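Local coordinates for protein 4-hydroxybenzoyl-CoA thioesterase (Staphylococcus aureus, PDB 6FDG) that probably hydrolyses the thioester of an acyl-CoA, most likely DHNA-CoA on the vitamin K2 pathway, as a hotdog-fold thioesterase, at residues L35-K40 and E131-V136; T78-Y83 and S88-E93. All blocks are in the same frame, centred on the assembly; numbering follows the deposited sequence.

Interaction 1 (L35-K40 and E131-V136)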
loop_
_atom_site.group_PDB
_atom_site.type_symbol
_atom_site.label_atom_id
_atom_site.label_comp_id
_atom_site.label_asym_id
_atom_site.label_seq_id
_atom_site.Cartn_x
_atom_site.Cartn_y
_atom_site.Cartn_z
ATOM N N LEU A 35 11.813 -10.180 9.757
ATOM C CA LEU A 35 11.199 -10.321 11.080
ATOM C C LEU A 35 11.076 -11.826 11.389
ATOM O O LEU A 35 11.145 -12.164 12.629
ATOM C CB LEU A 35 9.885 -9.560 11.127
ATOM C CG LEU A 35 10.021 -8.034 11.172
ATOM C CD1 LEU A 35 8.647 -7.357 10.967
ATOM C CD2 LEU A 35 10.600 -7.527 12.498
ATOM N N ASP A 36 10.865 -12.682 10.395
ATOM C CA ASP A 36 10.801 -14.127 10.639
ATOM C C ASP A 36 12.190 -14.586 11.008
ATOM O O ASP A 36 12.359 -15.461 11.909
ATOM C CB ASP A 36 10.321 -14.828 9.342
ATOM C CG ASP A 36 10.059 -16.315 9.506
ATOM O OD1 ASP A 36 9.457 -16.712 10.529
ATOM O OD2 ASP A 36 10.498 -17.036 8.578
ATOM N N TYR A 37 13.280 -14.134 10.380
ATOM C CA TYR A 37 14.674 -14.463 10.731
ATOM C C TYR A 37 14.865 -14.126 12.204
ATOM O O TYR A 37 15.394 -14.929 13.000
ATOM C CB TYR A 37 15.666 -13.745 9.821
ATOM C CG TYR A 37 17.079 -13.930 10.168
ATOM C CD1 TYR A 37 17.706 -13.153 11.151
ATOM C CD2 TYR A 37 17.880 -14.889 9.510
ATOM C CE1 TYR A 37 19.032 -13.301 11.479
ATOM C CE2 TYR A 37 19.223 -15.056 9.805
ATOM C CZ TYR A 37 19.808 -14.288 10.792
ATOM O OH TYR A 37 21.185 -14.468 11.093
ATOM N N ILE A 38 14.540 -12.907 12.610
ATOM C CA ILE A 38 14.788 -12.488 13.970
ATOM C C ILE A 38 13.999 -13.396 14.915
ATOM O O ILE A 38 14.586 -13.733 16.022
ATOM C CB ILE A 38 14.360 -10.976 14.051
ATOM C CG1 ILE A 38 15.296 -10.095 13.245
ATOM C CG2 ILE A 38 14.205 -10.540 15.550
ATOM C CD1 ILE A 38 14.813 -8.655 13.121
ATOM N N SER A 39 12.773 -13.652 14.652
ATOM C CA SER A 39 12.036 -14.558 15.544
ATOM C C SER A 39 12.695 -15.917 15.677
ATOM O O SER A 39 12.893 -16.541 16.739
ATOM C CB SER A 39 10.619 -14.640 15.063
ATOM O OG SER A 39 9.714 -15.360 15.848
ATOM N N LYS A 40 13.072 -16.490 14.566
ATOM C CA LYS A 40 13.722 -17.824 14.568
ATOM C C LYS A 40 14.996 -17.801 15.271
ATOM O O LYS A 40 15.416 -18.863 15.885
ATOM C CB LYS A 40 13.791 -18.336 13.117
ATOM C CG LYS A 40 12.462 -18.748 12.583
ATOM C CD LYS A 40 12.361 -18.985 11.079
ATOM C CE LYS A 40 11.152 -19.655 10.675
ATOM N NZ LYS A 40 11.044 -19.754 9.204
ATOM N N GLU A 131 24.984 -10.747 21.362
ATOM C CA GLU A 131 25.788 -12.004 21.506
ATOM C C GLU A 131 25.340 -12.927 20.367
ATOM O O GLU A 131 26.248 -13.564 19.829
ATOM C CB GLU A 131 25.497 -12.593 22.888
ATOM C CG GLU A 131 25.931 -14.067 23.107
ATOM C CD GLU A 131 25.452 -14.621 24.471
ATOM O OE1 GLU A 131 24.244 -14.535 24.811
ATOM O OE2 GLU A 131 26.297 -15.141 25.231
ATOM N N ALA A 132 24.037 -13.020 20.114
ATOM C CA ALA A 132 23.511 -13.952 19.064
ATOM C C ALA A 132 23.982 -13.549 17.659
ATOM O O ALA A 132 24.553 -14.380 16.919
ATOM C CB ALA A 132 22.075 -14.082 19.147
ATOM N N TYR A 133 23.924 -12.210 17.389
ATOM C CA TYR A 133 24.389 -11.780 16.071
ATOM C C TYR A 133 25.849 -11.942 15.838
ATOM O O TYR A 133 26.342 -12.189 14.758
ATOM C CB TYR A 133 23.897 -10.282 15.795
ATOM C CG TYR A 133 22.467 -10.184 15.279
ATOM C CD1 TYR A 133 21.389 -10.502 16.005
ATOM C CD2 TYR A 133 22.256 -9.770 13.991
ATOM C CE1 TYR A 133 20.088 -10.416 15.522
ATOM C CE2 TYR A 133 20.950 -9.646 13.482
ATOM C CZ TYR A 133 19.930 -10.032 14.194
ATOM O OH TYR A 133 18.602 -9.957 13.721
ATOM N N SER A 134 26.650 -11.725 16.909
ATOM C CA SER A 134 28.058 -11.843 16.851
ATOM C C SER A 134 28.435 -13.362 16.672
ATOM O O SER A 134 29.345 -13.615 15.863
ATOM C CB SER A 134 28.762 -11.360 18.155
ATOM O OG SER A 134 28.671 -9.947 18.211
ATOM N N LYS A 135 27.768 -14.215 17.318
ATOM C CA LYS A 135 27.990 -15.673 17.144
ATOM C C LYS A 135 27.685 -16.082 15.702
ATOM O O LYS A 135 28.477 -16.736 15.061
ATOM C CB LYS A 135 27.147 -16.458 18.078
ATOM C CG LYS A 135 27.127 -17.997 17.914
ATOM C CD LYS A 135 26.268 -18.685 18.986
ATOM C CE LYS A 135 26.277 -20.216 18.871
ATOM N NZ LYS A 135 27.690 -20.728 18.738
ATOM N N VAL A 136 26.507 -15.600 15.192
ATOM C CA VAL A 136 26.152 -15.881 13.786
ATOM C C VAL A 136 27.155 -15.384 12.862
ATOM O O VAL A 136 27.507 -16.028 11.874
ATOM C CB VAL A 136 24.673 -15.387 13.519
ATOM C CG1 VAL A 136 24.423 -15.420 12.024
ATOM C CG2 VAL A 136 23.672 -16.232 14.242
#
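The rings of Y37 and Y133 bridge the gap between helices 35-40 and 131-136, and neither lies flat on the other. At the edge of the Y37 ring, close to its plane, sits the hydroxyl of Y133, with Y133 OH 4.0 Å from Y37 CE1. Seen from Y133, the same CE1 arrives obliquely, so the pair is not a stack; its closest carbons, Y37 CE1 and Y133 CZ, are 4.3 Å apart. Y37 CG is anti to the backbone N (chi1 175°), which sends the ring out toward V136, whose own side chain comes from the opposite direction; V136 CG1 meets Y37 OH at 3.5 Å. The Y133 hydroxyl also reaches I38, where it lies 3.3 Å from I38 CG1 in a purely van der Waals contact. Its polar partner is the hydroxyl of Y90, which satisfies this buried oxygen. Strand 73-83 adjoins both tyrosines: Y37 rests on T78 and V80, and the Y83 ring meets that of Y133 with the planes at about 50°. The helix axes approach no closer than 12.5 Å, at 100°, so the gap is bridged by side chains, chiefly the two tyrosines. This is an aromatic, nearly perpendicular packing between helix 26-41, the central helix of the hotdog fold, and helix 127-141 near the C-terminus.

Interaction 2 (T78-Y83 and S88-E93)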
loop_
_atom_site.group_PDB
_atom_site.type_symbol
_atom_site.label_atom_id
_atom_site.label_comp_id
_atom_site.label_asym_id
_atom_site.label_seq_id
_atom_site.Cartn_x
_atom_site.Cartn_y
_atom_site.Cartn_z
ATOM N N THR A 78 16.685 -15.599 3.879
ATOM C CA THR A 78 17.257 -14.427 4.553
ATOM C C THR A 78 18.472 -14.748 5.309
ATOM O O THR A 78 18.425 -15.755 6.055
ATOM C CB THR A 78 16.223 -13.829 5.486
ATOM O OG1 THR A 78 15.020 -13.537 4.833
ATOM C CG2 THR A 78 16.751 -12.514 6.116
ATOM N N TRP A 79 19.479 -13.944 5.232
ATOM C CA TRP A 79 20.679 -14.117 6.105
ATOM C C TRP A 79 21.292 -12.757 6.351
ATOM O O TRP A 79 20.906 -11.725 5.738
ATOM C CB TRP A 79 21.766 -15.032 5.492
ATOM C CG TRP A 79 22.392 -14.589 4.283
ATOM C CD1 TRP A 79 23.632 -14.000 4.186
ATOM C CD2 TRP A 79 21.952 -14.749 2.925
ATOM N NE1 TRP A 79 23.951 -13.750 2.872
ATOM C CE2 TRP A 79 22.932 -14.206 2.098
ATOM C CE3 TRP A 79 20.771 -15.264 2.339
ATOM C CZ2 TRP A 79 22.828 -14.259 0.659
ATOM C CZ3 TRP A 79 20.672 -15.218 0.996
ATOM C CH2 TRP A 79 21.667 -14.742 0.215
ATOM N N VAL A 80 22.111 -12.642 7.386
ATOM C CA VAL A 80 22.820 -11.415 7.737
ATOM C C VAL A 80 24.180 -11.447 7.075
ATOM O O VAL A 80 25.097 -12.212 7.484
ATOM C CB VAL A 80 22.883 -11.247 9.248
ATOM C CG1 VAL A 80 23.726 -9.980 9.522
ATOM C CG2 VAL A 80 21.497 -11.163 9.844
ATOM N N GLU A 81 24.405 -10.670 6.023
ATOM C CA GLU A 81 25.682 -10.615 5.316
ATOM C C GLU A 81 26.711 -9.951 6.143
ATOM O O GLU A 81 27.896 -10.330 6.107
ATOM C CB GLU A 81 25.465 -9.894 3.997
ATOM C CG GLU A 81 26.685 -9.841 3.087
ATOM C CD GLU A 81 27.205 -11.160 2.646
ATOM O OE1 GLU A 81 26.478 -12.225 2.615
ATOM O OE2 GLU A 81 28.370 -11.121 2.115
ATOM N N LYS A 82 26.338 -8.890 6.870
ATOM C CA LYS A 82 27.307 -8.139 7.681
ATOM C C LYS A 82 26.615 -7.672 8.964
ATOM O O LYS A 82 25.550 -7.033 8.899
ATOM C CB LYS A 82 27.819 -6.907 6.953
ATOM C CG LYS A 82 28.362 -7.099 5.497
ATOM C CD LYS A 82 28.335 -5.846 4.609
ATOM C CE LYS A 82 29.156 -6.110 3.339
ATOM N NZ LYS A 82 30.098 -4.967 3.057
ATOM N N TYR A 83 27.204 -7.926 10.127
ATOM C CA TYR A 83 26.734 -7.420 11.386
ATOM C C TYR A 83 27.745 -6.564 12.020
ATOM O O TYR A 83 28.951 -6.973 12.119
ATOM C CB TYR A 83 26.375 -8.588 12.331
ATOM C CG TYR A 83 26.180 -8.103 13.728
ATOM C CD1 TYR A 83 25.039 -7.350 14.055
ATOM C CD2 TYR A 83 27.079 -8.328 14.772
ATOM C CE1 TYR A 83 24.860 -6.829 15.306
ATOM C CE2 TYR A 83 26.890 -7.800 16.042
ATOM C CZ TYR A 83 25.786 -7.049 16.288
ATOM O OH TYR A 83 25.503 -6.487 17.512
ATOM N N SER A 88 23.340 -3.474 10.485
ATOM C CA SER A 88 23.297 -4.846 9.949
ATOM C C SER A 88 22.912 -4.795 8.461
ATOM O O SER A 88 22.012 -3.929 8.119
ATOM C CB SER A 88 22.305 -5.700 10.588
ATOM O OG SER A 88 22.624 -5.997 11.992
ATOM N N VAL A 89 23.469 -5.624 7.624
ATOM C CA VAL A 89 23.023 -5.766 6.216
ATOM C C VAL A 89 22.465 -7.167 6.069
ATOM O O VAL A 89 23.173 -8.163 6.283
ATOM C CB VAL A 89 24.147 -5.542 5.226
ATOM C CG1 VAL A 89 23.628 -5.685 3.786
ATOM C CG2 VAL A 89 24.741 -4.144 5.426
ATOM N N TYR A 90 21.180 -7.275 5.776
ATOM C CA TYR A 90 20.489 -8.530 5.464
ATOM C C TYR A 90 20.493 -8.697 3.982
ATOM O O TYR A 90 20.302 -7.716 3.212
ATOM C CB TYR A 90 19.067 -8.521 5.967
ATOM C CG TYR A 90 18.859 -8.414 7.443
ATOM C CD1 TYR A 90 19.056 -7.254 8.140
ATOM C CD2 TYR A 90 18.544 -9.571 8.172
ATOM C CE1 TYR A 90 18.882 -7.205 9.536
ATOM C CE2 TYR A 90 18.347 -9.522 9.579
ATOM C CZ TYR A 90 18.553 -8.362 10.160
ATOM O OH TYR A 90 18.364 -8.281 11.590
ATOM N N LYS A 91 20.643 -9.929 3.508
ATOM C CA LYS A 91 20.464 -10.286 2.096
ATOM C C LYS A 91 19.356 -11.285 1.998
ATOM O O LYS A 91 19.043 -12.075 2.902
ATOM C CB LYS A 91 21.773 -10.848 1.495
ATOM C CG LYS A 91 22.749 -9.742 1.144
ATOM C CD LYS A 91 24.072 -10.234 0.571
ATOM C CE LYS A 91 23.829 -10.884 -0.756
ATOM N NZ LYS A 91 25.106 -10.618 -1.588
ATOM N N TYR A 92 18.725 -11.257 0.803
ATOM C CA TYR A 92 17.569 -12.076 0.514
ATOM C C TYR A 92 17.611 -12.701 -0.863
ATOM O O TYR A 92 18.165 -12.136 -1.834
ATOM C CB TYR A 92 16.279 -11.233 0.468
ATOM C CG TYR A 92 16.139 -10.336 1.705
ATOM C CD1 TYR A 92 16.710 -9.037 1.671
ATOM C CD2 TYR A 92 15.428 -10.713 2.795
ATOM C CE1 TYR A 92 16.655 -8.207 2.792
ATOM C CE2 TYR A 92 15.327 -9.852 3.924
ATOM C CZ TYR A 92 15.893 -8.600 3.867
ATOM O OH TYR A 92 15.751 -7.717 4.987
ATOM N N GLU A 93 16.992 -13.855 -0.957
ATOM C CA GLU A 93 16.688 -14.518 -2.282
ATOM C C GLU A 93 15.255 -14.930 -2.233
ATOM O O GLU A 93 14.803 -15.515 -1.247
ATOM C CB GLU A 93 17.579 -15.781 -2.492
ATOM C CG GLU A 93 19.004 -15.466 -2.689
ATOM C CD GLU A 93 19.952 -16.690 -2.768
ATOM O OE1 GLU A 93 19.558 -17.732 -2.292
ATOM O OE2 GLU A 93 21.068 -16.411 -3.181
#
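W79 and K91 form the tight centre of this antiparallel pairing. Their backbones make a hydrogen-bonded pair, W79 N to K91 O at 3.0 Å and K91 N to W79 O at 2.9 Å. One face of the indole carries K91 CB, offset toward the rim and 3.9 Å from the centroid of the six-membered ring, a CH-pi contact. W79 holds CG between its backbone N and carbonyl carbon (chi1 64°), which folds the ring back across the neighbouring strand. The indole is fixed at its rim by W79 NE1, which donates in the ring plane to E81 OE1 at 3.0 Å, while E93 brings its carboxylate to the far edge, the two planes nearly perpendicular. The aliphatic part of K91 continues along E81, with K91 CD 3.6 Å from E81 CG.

Close as this packing is, W79, E81, V89 and K91 remain partly exposed, whereas the other face, carrying T78, V80, Y90 and Y92, is buried under helix 26-41. There V80 CG2 packs 3.6 Å from Y90 CE2, and T78 lies alongside Y92, whose hydroxyl is bonded to T107 and R34.

The partly exposed side is loosest toward the turn, at the exposed K82, whose chain passes V89 with 4.1 Å between K82 CD and V89 CG2 before running off toward solvent. Here the backbone is less regular: V89 O receives only weak bonds from E81 N and K82 N, although V89 N to K82 O, at 2.8 Å, is sound. With E81 and K82 both opposite V89, this is a classic beta bulge in the hairpin of strands 73-83 and 88-95, part of the curved antiparallel sheet of the hotdog fold.

The two contacts lie about 11 Å apart between centres and meet directly. Along the chain the order is 35-40, 78-83, 88-93, 131-136, so the hairpin of interaction 2 falls between the two helical segments of interaction 1. Both helices pack on the sheet face that carries V80 and Y90: from helix 26-41, Y37 OH lies 3.5 Å from V80 CG2, and from helix 127-141, S134 OG comes within 3.5 Å of Y83 CE2, near the turn. Interaction 2 thus supplies part of the sheet floor, and interaction 1 joins the central helix to the C-terminal helix above it.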